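Local coordinates for protein beta-mannosidase (Trichoderma harzianum, PDB 4CVU) that probably hydrolyses terminal beta-linked mannose residues from the non-reducing ends of mannose-containing oligosaccharides, as a glycoside hydrolase of family 2, at residues 40-44 with 45-49; 357-360 with 361-364. One frame throughout, in Å; residues are numbered along the deposited sequence.

Contact 1: 40-44 with 45-49; sequences VTNEY and GNITV. With NAG (2-acetamido-2-deoxy-beta-D-glucopyranose), chain I.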
loop_
_atom_site.group_PDB
_atom_site.type_symbol
_atom_site.label_atom_id
_atom_site.label_comp_id
_atom_site.label_asym_id
_atom_site.label_seq_id
_atom_site.Cartn_x
_atom_site.Cartn_y
_atom_site.Cartn_z
ATOM N N VAL A 40 17.052 -8.524 -20.485
ATOM C CA VAL A 40 16.443 -9.737 -19.921
ATOM C C VAL A 40 15.164 -10.065 -20.659
ATOM O O VAL A 40 14.298 -9.196 -20.803
ATOM C CB VAL A 40 16.126 -9.560 -18.439
ATOM C CG1 VAL A 40 15.337 -10.755 -17.895
ATOM C CG2 VAL A 40 17.437 -9.377 -17.658
ATOM N N THR A 41 15.046 -11.318 -21.100
ATOM C CA THR A 41 13.864 -11.788 -21.819
ATOM C C THR A 41 13.311 -13.035 -21.143
ATOM O O THR A 41 14.068 -13.825 -20.595
ATOM C CB THR A 41 14.162 -12.164 -23.286
ATOM O OG1 THR A 41 15.315 -13.007 -23.335
ATOM C CG2 THR A 41 14.412 -10.907 -24.140
ATOM N N ASN A 42 11.995 -13.211 -21.225
ATOM C CA ASN A 42 11.355 -14.359 -20.627
ATOM C C ASN A 42 11.399 -15.552 -21.566
ATOM O O ASN A 42 12.107 -15.535 -22.577
ATOM C CB ASN A 42 9.940 -13.997 -20.186
ATOM C CG ASN A 42 8.970 -13.856 -21.339
ATOM O OD1 ASN A 42 9.283 -13.266 -22.382
ATOM N ND2 ASN A 42 7.742 -14.338 -21.117
ATOM N N GLU A 43 10.674 -16.609 -21.224
ATOM C CA GLU A 43 10.658 -17.814 -22.038
ATOM C C GLU A 43 9.761 -17.711 -23.276
ATOM O O GLU A 43 10.066 -18.302 -24.309
ATOM C CB GLU A 43 10.203 -19.000 -21.176
ATOM C CG GLU A 43 10.336 -20.336 -21.866
ATOM C CD GLU A 43 10.105 -21.515 -20.929
ATOM O OE1 GLU A 43 10.273 -21.397 -19.682
ATOM O OE2 GLU A 43 9.755 -22.578 -21.452
ATOM N N TYR A 44 8.668 -16.970 -23.184
ATOM C CA TYR A 44 7.658 -16.974 -24.224
ATOM C C TYR A 44 7.767 -15.802 -25.215
ATOM O O TYR A 44 6.839 -15.535 -25.958
ATOM C CB TYR A 44 6.263 -17.111 -23.574
ATOM C CG TYR A 44 6.241 -18.267 -22.575
ATOM C CD1 TYR A 44 6.488 -19.579 -22.992
ATOM C CD2 TYR A 44 6.031 -18.046 -21.223
ATOM C CE1 TYR A 44 6.506 -20.630 -22.093
ATOM C CE2 TYR A 44 6.038 -19.096 -20.317
ATOM C CZ TYR A 44 6.273 -20.389 -20.758
ATOM O OH TYR A 44 6.299 -21.423 -19.859
ATOM N N GLY A 45 8.905 -15.124 -25.252
ATOM C CA GLY A 45 9.123 -14.061 -26.243
ATOM C C GLY A 45 8.323 -12.769 -26.097
ATOM O O GLY A 45 8.372 -11.923 -26.978
ATOM N N ASN A 46 7.612 -12.593 -24.986
ATOM C CA ASN A 46 6.715 -11.445 -24.837
ATOM C C ASN A 46 7.042 -10.484 -23.685
ATOM O O ASN A 46 6.288 -9.560 -23.432
ATOM C CB ASN A 46 5.253 -11.913 -24.768
ATOM C CG ASN A 46 4.999 -12.937 -23.684
ATOM O OD1 ASN A 46 5.896 -13.327 -22.960
ATOM N ND2 ASN A 46 3.746 -13.385 -23.586
ATOM N N ILE A 47 8.159 -10.705 -23.004
ATOM C CA ILE A 47 8.643 -9.799 -21.966
ATOM C C ILE A 47 10.115 -9.490 -22.197
ATOM O O ILE A 47 10.951 -10.404 -22.209
ATOM C CB ILE A 47 8.432 -10.380 -20.554
ATOM C CG1 ILE A 47 6.936 -10.606 -20.300
ATOM C CG2 ILE A 47 8.975 -9.416 -19.512
ATOM C CD1 ILE A 47 6.577 -11.246 -18.975
ATOM N N THR A 48 10.418 -8.207 -22.408
ATOM C CA THR A 48 11.791 -7.743 -22.607
ATOM C C THR A 48 12.033 -6.477 -21.794
ATOM O O THR A 48 11.358 -5.460 -22.019
ATOM C CB THR A 48 12.066 -7.380 -24.069
ATOM O OG1 THR A 48 11.773 -8.509 -24.913
ATOM C CG2 THR A 48 13.513 -6.990 -24.248
ATOM N N VAL A 49 13.010 -6.523 -20.887
ATOM C CA VAL A 49 13.320 -5.364 -20.035
ATOM C C VAL A 49 14.824 -5.180 -19.920
ATOM O O VAL A 49 15.562 -6.131 -20.140
ATOM C CB VAL A 49 12.712 -5.532 -18.635
ATOM C CG1 VAL A 49 11.208 -5.772 -18.737
ATOM C CG2 VAL A 49 13.378 -6.691 -17.891
HETATM C C1 NAG I . 3.292 -14.385 -22.628
HETATM C C2 NAG I . 2.117 -13.854 -21.803
HETATM C C3 NAG I . 1.547 -14.930 -20.892
HETATM C C4 NAG I . 1.203 -16.175 -21.680
HETATM C C5 NAG I . 2.378 -16.627 -22.552
HETATM C C6 NAG I . 1.903 -17.691 -23.525
HETATM C C7 NAG I . 2.560 -11.487 -21.352
HETATM C C8 NAG I . 3.017 -10.499 -20.318
HETATM N N2 NAG I . 2.525 -12.755 -20.960
HETATM O O3 NAG I . 0.379 -14.463 -20.257
HETATM O O4 NAG I . 0.856 -17.188 -20.760
HETATM O O5 NAG I . 2.901 -15.560 -23.328
HETATM O O6 NAG I . 2.709 -17.634 -24.687
HETATM O O7 NAG I . 2.242 -11.114 -22.483
#
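The side-chain amide of N42 lies across I47 at about a right angle, almost coplanar with the amide of N46 (planes 18° apart). CG stands between backbone N and carbonyl carbon (chi1 74°), which turns the amide in over the bend of this beta hairpin. There N42 OD1 takes I47 N at 2.9 Å, from above its carbonyl plane, and, weakly, N46 N. N42 ND2 donates a hydrogen bond to N46 OD1 at 2.8 Å, almost in line with that C=O. N46 carries an N-glycan, ND2 joined to NAG C1 at 1.5 Å, and the hydrogen bond from N42 ND2 probably helps to orient the glycosylated amide. The sugar runs beside Y44 CB and I47 CD1. G45, at positive phi, makes the turn; a CB there would collide with Y44 O. In the strands, V40 and V49 form an antiparallel hydrogen-bonded pair, V40 N donating to V49 O at 2.8 Å and V49 N to V40 O, and T41 CG2 lies 3.6 Å from T48 OG1. E43 pairs with R161, while N42 ND2 also meets Q85. Strand 48-51 edges its sheet within this chain, 38-41 lies between it and 87-91, and helix 57-63 touches V40 and I47.

Contact 2: 357-360 with 361-364; sequences NITD and AQIA. With NAG (2-acetamido-2-deoxy-beta-D-glucopyranose), chain F.
A capping box opens the short helix 360-365: T359, at the N-cap, and Q362, three residues on, each bond to the backbone N-H of the other. T359 OG1 accepts from Q362 N at 3.0 Å, with 155° at the hydrogen. In return Q362 OE1 takes T359 N at 3.1 Å in a nearly straight bond of 174°, although the donor is tilted from the plane of the glutamine C=O. With chi1 at 70°, T359 OG1 sits between its own N and carbonyl carbon, turned toward the first turn of the helix. The glutamine starts with CG anti to the carbonyl carbon and stays extended past CG, and this carries its amide back to the threonine, whose side chain it crosses obliquely. The other end of that amide, NE2, is held by N372 OD1, which fixes which way the group is flipped. With an alanine in place of Q362, T359 N would probably lose its acceptor and N372 OD1 a donor, so that the cap would be held by its threonine half alone. Ahead of the box, I358 packs against the helix: CG2 meets I363 CG1 at 3.9 Å, the hydrophobic staple that often accompanies a capping box, and also touches Q362 CB at 3.6 Å, while the I358 backbone pairs with G370. The end of the N357 side chain leads away from the helix and carries an N-linked NAG, ND2 to C1 being 1.5 Å; R557 NH2 is hydrogen-bonded to both N357 OD1 and the sugar. Regular helix bonding starts at once behind the cap, where I363 N donates to T359 O at 2.9 Å and A364 N to D360 O at 2.8 Å.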
loop_
_atom_site.group_PDB
_atom_site.type_symbol
_atom_site.label_atom_id
_atom_site.label_comp_id
_atom_site.label_asym_id
_atom_site.label_seq_id
_atom_site.Cartn_x
_atom_site.Cartn_y
_atom_site.Cartn_z
ATOM N N ASN A 357 34.664 -35.669 24.453
ATOM C CA ASN A 357 34.228 -36.086 25.785
ATOM C C ASN A 357 34.582 -35.089 26.888
ATOM O O ASN A 357 35.629 -34.442 26.841
ATOM C CB ASN A 357 34.859 -37.423 26.185
ATOM C CG ASN A 357 34.326 -38.607 25.414
ATOM O OD1 ASN A 357 33.298 -38.549 24.756
ATOM N ND2 ASN A 357 35.055 -39.708 25.500
ATOM N N ILE A 358 33.728 -35.029 27.906
ATOM C CA ILE A 358 34.039 -34.335 29.136
ATOM C C ILE A 358 35.147 -35.124 29.824
ATOM O O ILE A 358 34.969 -36.288 30.120
ATOM C CB ILE A 358 32.793 -34.215 30.059
ATOM C CG1 ILE A 358 31.670 -33.405 29.389
ATOM C CG2 ILE A 358 33.147 -33.573 31.390
ATOM C CD1 ILE A 358 31.949 -31.924 29.253
ATOM N N THR A 359 36.272 -34.469 30.099
ATOM C CA THR A 359 37.474 -35.146 30.611
ATOM C C THR A 359 37.376 -35.477 32.092
ATOM O O THR A 359 36.550 -34.913 32.822
ATOM C CB THR A 359 38.722 -34.269 30.413
ATOM O OG1 THR A 359 38.667 -33.151 31.293
ATOM C CG2 THR A 359 38.833 -33.755 28.967
ATOM N N ASP A 360 38.236 -36.382 32.560
ATOM C CA ASP A 360 38.282 -36.720 33.993
ATOM C C ASP A 360 38.540 -35.472 34.823
ATOM O O ASP A 360 37.923 -35.269 35.860
ATOM C CB ASP A 360 39.369 -37.770 34.283
ATOM C CG ASP A 360 39.059 -39.102 33.684
ATOM O OD1 ASP A 360 37.865 -39.436 33.601
ATOM O OD2 ASP A 360 39.992 -39.839 33.308
ATOM N N ALA A 361 39.459 -34.639 34.338
ATOM C CA ALA A 361 39.736 -33.330 34.929
ATOM C C ALA A 361 38.478 -32.469 35.059
ATOM O O ALA A 361 38.231 -31.833 36.095
ATOM C CB ALA A 361 40.793 -32.600 34.099
ATOM N N GLN A 362 37.671 -32.422 34.016
ATOM C CA GLN A 362 36.442 -31.620 34.089
ATOM C C GLN A 362 35.486 -32.254 35.108
ATOM O O GLN A 362 34.858 -31.568 35.921
ATOM C CB GLN A 362 35.787 -31.533 32.695
ATOM C CG GLN A 362 36.432 -30.505 31.759
ATOM C CD GLN A 362 35.863 -30.546 30.340
ATOM O OE1 GLN A 362 36.150 -31.462 29.560
ATOM N NE2 GLN A 362 35.070 -29.534 29.991
ATOM N N ILE A 363 35.370 -33.576 35.061
ATOM C CA ILE A 363 34.508 -34.282 35.998
ATOM C C ILE A 363 34.908 -34.012 37.459
ATOM O O ILE A 363 34.055 -33.697 38.291
ATOM C CB ILE A 363 34.467 -35.788 35.701
ATOM C CG1 ILE A 363 33.688 -36.024 34.386
ATOM C CG2 ILE A 363 33.792 -36.529 36.841
ATOM C CD1 ILE A 363 33.832 -37.406 33.796
ATOM N N ALA A 364 36.201 -34.112 37.766
ATOM C CA ALA A 364 36.681 -33.855 39.129
ATOM C C ALA A 364 36.478 -32.396 39.546
ATOM O O ALA A 364 36.376 -32.106 40.739
ATOM C CB ALA A 364 38.141 -34.237 39.259
HETATM C C1 NAG F . 34.721 -40.967 24.842
HETATM C C2 NAG F . 35.897 -41.849 24.376
HETATM C C3 NAG F . 35.425 -43.190 23.857
HETATM C C4 NAG F . 34.519 -43.841 24.868
HETATM C C5 NAG F . 33.371 -42.888 25.206
HETATM C C6 NAG F . 32.457 -43.454 26.292
HETATM C C7 NAG F . 37.786 -40.456 23.657
HETATM C C8 NAG F . 38.539 -39.777 22.534
HETATM N N2 NAG F . 36.697 -41.176 23.360
HETATM O O3 NAG F . 36.577 -43.973 23.685
HETATM O O4 NAG F . 34.024 -45.042 24.340
HETATM O O5 NAG F . 33.931 -41.718 25.718
HETATM O O6 NAG F . 31.312 -42.636 26.372
HETATM O O7 NAG F . 38.179 -40.332 24.809
#

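In the fold
Contact 1 closes long before contact 2 opens along the chain, and the two lie on opposite sides of its centre, with centres 65 Å apart and nearest atoms about 52 Å apart. They share no sheet. Residues 40-49 form the end of a hairpin at the rim of the six-stranded antiparallel sheet in the galactose-binding-like domain. Residues 357-364 follow strand 351-354, which joins the mixed sheet containing the parallel strands 380-389, 418-421 and 442-446, and enter helix 360-365. What links them is chemistry: each includes a glycosylated asparagine, so the enzyme bears sugar at widely separated places on its surface.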